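Long-range contacts in L-Ala-D/L-Glu Epimerase (Escherichia coli, PDB 1JPD), which is an epimerase of the enolase superfamily, pairing an N-terminal capping domain with a C-terminal TIM-barrel-type domain: residues 12-17 and 280-285; 30-35 and 45-50. All coordinates share one frame; numbering follows the deposited sequence.

Interaction 1 (12-17 and 280-285); sequences EAWPLH and LCTSRA
Glu12 of strand 6-15 and Arg284, in the first turn of helix 283-289, form a salt bridge in which Arg284 NH2 donates to Glu12 OE1 over 2.9 Å. The carboxylate oxygen lies almost in the guanidinium plane, whereas the donor meets OE1 on its syn side but 31° out of the carboxylate plane, and the two side chains cross at about a right angle. Trp14 NE1 gives the same Glu12 OE1 a second hydrogen bond, 2.9 Å long and less straight, from the opposite face of the carboxylate. Two donors thus grip one oxygen, pinning OE1 from both faces of the carboxylate. Arg284 NH2 also forms a salt bridge with Glu47 of strand 42-48, so the cation is shared between two acids. Next along the strand, Trp14 presents one indole face to Thr282. Thr282 CG2 rests over it in a CH-pi contact, 3.7 Å from the centroid of the five-membered ring and nearest to Trp14 CE2, at 3.5 Å. With chi1 at 74°, Thr282 OG1 sits between its own backbone N and carbonyl carbon; it accepts from Arg284 N at 3.2 Å and is probably hydrogen-bonded to Glu47 OE1 as well. One branch of the threonine thus rests on the indole face near CE2 while the other caps the helix. Just past the strand end, Leu16 CD1 comes within 4.1 Å of Leu280 CD1, the side chains crossing at about a right angle; Trp306 and Leu307 border this apolar patch. The whole is an interdomain contact that includes the N-cap of helix 283-289: the edge strand of the N-terminal capping domain is fastened to the loop and helix start that follow strand 273-276 of the barrel domain, the two-domain arrangement of the enolase superfamily.

Interaction 2 (30-35 and 45-50); sequences ARVVVV and TGECTP
Val33, with the most surface buried here, pairs with Cys48 in a hydrogen-bonded antiparallel bridge. Val33 N donates to Cys48 O at 3.0 Å, and Cys48 N returns a more bent bond to Val33 O at 3.1 Å. On the face these two residues share, Val33 CB lies 3.9 Å from Cys48 SG. Val33 CG2, anti to its carbonyl carbon, reaches Pro50 CG at 4.1 Å, with the two side chains at about a right angle. Helices 58-66 and 89-104 cover this face through Asp58, Ile65, Ala93 and Leu94, among others. Val32 packs on the other face, towards the barrel domain. Its CG1 lies 3.5 Å from Thr49 OG1 and 3.6 Å from Glu47 OE2, and CG2 lies against the carboxylate carbon of Glu47. The polar ends of these neighbours are engaged: Thr49 OG1 bonds to Leu280 O, and Glu47 OE1 is salt-bridged to Arg284 and probably bonded to Thr282. Farther along the hairpin, Val35 and Gly46 form the second hydrogen-bonded pair. From the non-hydrogen-bonded pair between them, Val34 CG1 reaches diagonally past Gly46 to Thr45 CG2 at 3.7 Å. At the other end, past Cys48, the two chains diverge, and a water donates to both Arg31 O and Pro50 O, bridging the backbones where direct pairing has ceased. The four backbone bonds fix the hairpin's register, leaving a largely apolar face of Val33, Val35 and Cys48 against the helices, while Glu47 gives the other an acidic group, buried and probably stabilised by the arginine it meets.

How the interactions relate
Interaction 2 is largely buried and lies within the N-terminal domain, joining neighbouring strands of its three-stranded sheet; interaction 1 is a surface contact between that sheet and the barrel domain. Strand 29-39 lies between the other two strands of the sheet, so 12-17 and 45-50 flank it. Backbone hydrogen bonds and valines dominate the hairpin, whereas side chains alone connect 12-17 to 280-285, through charge, an indole face and a pair of leucines. The contacts join at Glu47, whose OE1 lies 2.8 Å from Arg284 NH2, and the same Arg284 NH2 also packs on Val34 CG2 of the central strand. Both outer strands thereby supply an acid to one arginine.

Interaction 1 (12-17 and 280-285)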
loop_
_atom_site.group_PDB
_atom_site.type_symbol
_atom_site.label_atom_id
_atom_site.label_comp_id
_atom_site.label_asym_id
_atom_site.label_seq_id
_atom_site.Cartn_x
_atom_site.Cartn_y
_atom_site.Cartn_z
ATOM N N GLU A 12 -5.519 15.130 10.638
ATOM C CA GLU A 12 -4.427 15.915 10.065
ATOM C C GLU A 12 -4.421 15.958 8.533
ATOM O O GLU A 12 -4.375 14.921 7.874
ATOM C CB GLU A 12 -3.073 15.363 10.523
ATOM C CG GLU A 12 -2.808 15.459 12.005
ATOM C CD GLU A 12 -1.408 14.998 12.378
ATOM O OE1 GLU A 12 -0.796 14.221 11.599
ATOM O OE2 GLU A 12 -0.924 15.405 13.462
ATOM N N ALA A 13 -4.441 17.158 7.966
ATOM C CA ALA A 13 -4.400 17.303 6.515
ATOM C C ALA A 13 -3.025 17.821 6.093
ATOM O O ALA A 13 -2.757 19.020 6.175
ATOM C CB ALA A 13 -5.490 18.264 6.044
ATOM N N TRP A 14 -2.157 16.919 5.638
ATOM C CA TRP A 14 -0.805 17.301 5.220
ATOM C C TRP A 14 -0.715 17.776 3.770
ATOM O O TRP A 14 -1.161 17.092 2.852
ATOM C CB TRP A 14 0.165 16.133 5.424
ATOM C CG TRP A 14 0.269 15.656 6.847
ATOM C CD1 TRP A 14 -0.660 14.929 7.546
ATOM C CD2 TRP A 14 1.380 15.839 7.730
ATOM N NE1 TRP A 14 -0.187 14.643 8.804
ATOM C CE2 TRP A 14 1.062 15.187 8.944
ATOM C CE3 TRP A 14 2.619 16.487 7.613
ATOM C CZ2 TRP A 14 1.937 15.167 10.034
ATOM C CZ3 TRP A 14 3.491 16.468 8.700
ATOM C CH2 TRP A 14 3.144 15.810 9.894
ATOM N N PRO A 15 -0.112 18.953 3.547
ATOM C CA PRO A 15 0.041 19.524 2.207
ATOM C C PRO A 15 0.877 18.626 1.301
ATOM O O PRO A 15 1.758 17.904 1.777
ATOM C CB PRO A 15 0.747 20.854 2.475
ATOM C CG PRO A 15 0.365 21.185 3.873
ATOM C CD PRO A 15 0.467 19.854 4.557
ATOM N N LEU A 16 0.605 18.683 -0.003
ATOM C CA LEU A 16 1.349 17.889 -0.981
ATOM C C LEU A 16 2.290 18.808 -1.760
ATOM O O LEU A 16 2.067 20.016 -1.806
ATOM C CB LEU A 16 0.380 17.191 -1.945
ATOM C CG LEU A 16 -0.551 16.123 -1.354
ATOM C CD1 LEU A 16 -1.476 15.571 -2.428
ATOM C CD2 LEU A 16 0.281 15.007 -0.754
ATOM N N HIS A 17 3.342 18.238 -2.350
ATOM C CA HIS A 17 4.306 19.001 -3.151
ATOM C C HIS A 17 3.609 19.666 -4.331
ATOM O O HIS A 17 3.771 20.858 -4.588
ATOM C CB HIS A 17 5.400 18.083 -3.702
ATOM C CG HIS A 17 6.561 17.908 -2.780
ATOM N ND1 HIS A 17 7.329 18.965 -2.342
ATOM C CD2 HIS A 17 7.102 16.796 -2.231
ATOM C CE1 HIS A 17 8.297 18.512 -1.565
ATOM N NE2 HIS A 17 8.182 17.197 -1.482
ATOM N N LEU A 280 -1.434 7.778 0.474
ATOM C CA LEU A 280 -0.673 8.987 0.778
ATOM C C LEU A 280 -0.666 8.991 2.310
ATOM O O LEU A 280 -1.714 8.845 2.933
ATOM C CB LEU A 280 -1.386 10.230 0.234
ATOM C CG LEU A 280 -1.309 10.407 -1.283
ATOM C CD1 LEU A 280 -2.099 11.628 -1.700
ATOM C CD2 LEU A 280 0.146 10.541 -1.701
ATOM N N CYS A 281 0.503 9.151 2.917
ATOM C CA CYS A 281 0.598 9.100 4.371
ATOM C C CYS A 281 1.913 9.675 4.886
ATOM O O CYS A 281 2.748 10.118 4.103
ATOM C CB CYS A 281 0.495 7.636 4.809
ATOM S SG CYS A 281 1.808 6.590 4.061
ATOM N N THR A 282 2.089 9.670 6.206
ATOM C CA THR A 282 3.336 10.150 6.804
ATOM C C THR A 282 4.162 8.900 7.085
ATOM O O THR A 282 3.665 7.775 6.924
ATOM C CB THR A 282 3.119 10.886 8.141
ATOM O OG1 THR A 282 2.816 9.934 9.167
ATOM C CG2 THR A 282 1.988 11.889 8.028
ATOM N N SER A 283 5.409 9.088 7.512
ATOM C CA SER A 283 6.277 7.950 7.799
ATOM C C SER A 283 5.651 6.972 8.787
ATOM O O SER A 283 5.951 5.778 8.759
ATOM C CB SER A 283 7.626 8.426 8.332
ATOM O OG SER A 283 8.349 9.113 7.327
ATOM N N ARG A 284 4.770 7.474 9.649
ATOM C CA ARG A 284 4.120 6.630 10.643
ATOM C C ARG A 284 3.440 5.421 10.023
ATOM O O ARG A 284 3.520 4.318 10.555
ATOM C CB ARG A 284 3.098 7.441 11.449
ATOM C CG ARG A 284 3.716 8.330 12.536
ATOM C CD ARG A 284 2.650 9.100 13.305
ATOM N NE ARG A 284 1.824 9.878 12.389
ATOM C CZ ARG A 284 1.335 11.084 12.652
ATOM N NH1 ARG A 284 1.580 11.661 13.821
ATOM N NH2 ARG A 284 0.628 11.724 11.730
ATOM N N ALA A 285 2.781 5.623 8.888
ATOM C CA ALA A 285 2.080 4.531 8.222
ATOM C C ALA A 285 3.023 3.553 7.530
ATOM O O ALA A 285 2.748 2.357 7.483
ATOM C CB ALA A 285 1.065 5.085 7.218
#

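Interaction 2 (30-35 and 45-50)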
loop_
_atom_site.group_PDB
_atom_site.type_symbol
_atom_site.label_atom_id
_atom_site.label_comp_id
_atom_site.label_asym_id
_atom_site.label_seq_id
_atom_site.Cartn_x
_atom_site.Cartn_y
_atom_site.Cartn_z
ATOM N N ALA A 30 -3.021 15.291 1.795
ATOM C CA ALA A 30 -3.229 13.911 2.219
ATOM C C ALA A 30 -3.895 13.941 3.580
ATOM O O ALA A 30 -3.281 14.320 4.565
ATOM C CB ALA A 30 -1.890 13.171 2.309
ATOM N N ARG A 31 -5.154 13.540 3.642
ATOM C CA ARG A 31 -5.868 13.564 4.904
ATOM C C ARG A 31 -5.725 12.284 5.703
ATOM O O ARG A 31 -6.119 11.218 5.247
ATOM C CB ARG A 31 -7.336 13.874 4.643
ATOM C CG ARG A 31 -7.525 15.284 4.117
ATOM C CD ARG A 31 -8.977 15.705 4.048
ATOM N NE ARG A 31 -9.056 17.161 4.058
ATOM C CZ ARG A 31 -9.167 17.899 5.162
ATOM N NH1 ARG A 31 -9.226 17.314 6.352
ATOM N NH2 ARG A 31 -9.198 19.224 5.077
ATOM N N VAL A 32 -5.164 12.400 6.904
ATOM C CA VAL A 32 -4.966 11.241 7.763
ATOM C C VAL A 32 -5.585 11.415 9.143
ATOM O O VAL A 32 -5.754 12.528 9.628
ATOM C CB VAL A 32 -3.463 10.931 7.960
ATOM C CG1 VAL A 32 -2.775 10.807 6.610
ATOM C CG2 VAL A 32 -2.810 12.012 8.805
ATOM N N VAL A 33 -5.922 10.299 9.769
ATOM C CA VAL A 33 -6.486 10.324 11.103
ATOM C C VAL A 33 -5.497 9.623 12.029
ATOM O O VAL A 33 -5.057 8.499 11.759
ATOM C CB VAL A 33 -7.844 9.597 11.157
ATOM C CG1 VAL A 33 -8.293 9.469 12.595
ATOM C CG2 VAL A 33 -8.880 10.367 10.352
ATOM N N VAL A 34 -5.141 10.292 13.120
ATOM C CA VAL A 34 -4.192 9.724 14.063
ATOM C C VAL A 34 -4.857 9.295 15.364
ATOM O O VAL A 34 -5.783 9.950 15.848
ATOM C CB VAL A 34 -3.077 10.734 14.418
ATOM C CG1 VAL A 34 -2.027 10.052 15.278
ATOM C CG2 VAL A 34 -2.457 11.306 13.162
ATOM N N VAL A 35 -4.375 8.190 15.919
ATOM C CA VAL A 35 -4.884 7.687 17.183
ATOM C C VAL A 35 -3.724 7.421 18.125
ATOM O O VAL A 35 -2.843 6.606 17.840
ATOM C CB VAL A 35 -5.673 6.384 17.018
ATOM C CG1 VAL A 35 -5.946 5.769 18.397
ATOM C CG2 VAL A 35 -6.981 6.666 16.289
ATOM N N THR A 45 1.043 4.976 18.932
ATOM C CA THR A 45 0.469 5.820 17.894
ATOM C C THR A 45 0.201 5.088 16.594
ATOM O O THR A 45 1.066 4.402 16.057
ATOM C CB THR A 45 1.362 7.030 17.618
ATOM O OG1 THR A 45 1.504 7.789 18.826
ATOM C CG2 THR A 45 0.740 7.913 16.545
ATOM N N GLY A 46 -1.018 5.236 16.100
ATOM C CA GLY A 46 -1.399 4.586 14.861
ATOM C C GLY A 46 -2.024 5.575 13.901
ATOM O O GLY A 46 -2.888 6.363 14.284
ATOM N N GLU A 47 -1.581 5.551 12.651
ATOM C CA GLU A 47 -2.118 6.458 11.651
ATOM C C GLU A 47 -2.878 5.690 10.576
ATOM O O GLU A 47 -2.667 4.490 10.385
ATOM C CB GLU A 47 -0.983 7.251 11.001
ATOM C CG GLU A 47 -1.419 8.167 9.870
ATOM C CD GLU A 47 -0.258 8.902 9.236
ATOM O OE1 GLU A 47 0.481 9.577 9.981
ATOM O OE2 GLU A 47 -0.088 8.813 7.999
ATOM N N CYS A 48 -3.777 6.385 9.888
ATOM C CA CYS A 48 -4.537 5.784 8.801
ATOM C C CYS A 48 -4.975 6.858 7.809
ATOM O O CYS A 48 -4.948 8.062 8.104
ATOM C CB CYS A 48 -5.759 5.026 9.331
ATOM S SG CYS A 48 -7.153 6.053 9.794
ATOM N N THR A 49 -5.357 6.414 6.618
ATOM C CA THR A 49 -5.796 7.320 5.569
ATOM C C THR A 49 -7.147 6.881 5.033
ATOM O O THR A 49 -7.224 5.930 4.266
ATOM C CB THR A 49 -4.792 7.345 4.404
ATOM O OG1 THR A 49 -3.539 7.857 4.875
ATOM C CG2 THR A 49 -5.301 8.226 3.267
ATOM N N PRO A 50 -8.232 7.559 5.444
ATOM C CA PRO A 50 -9.567 7.186 4.958
ATOM C C PRO A 50 -9.547 7.042 3.429
ATOM O O PRO A 50 -9.085 7.947 2.711
ATOM C CB PRO A 50 -10.438 8.345 5.438
ATOM C CG PRO A 50 -9.774 8.728 6.726
ATOM C CD PRO A 50 -8.307 8.714 6.353
HETATM O O HOH W 1 -8.041 10.841 3.292
#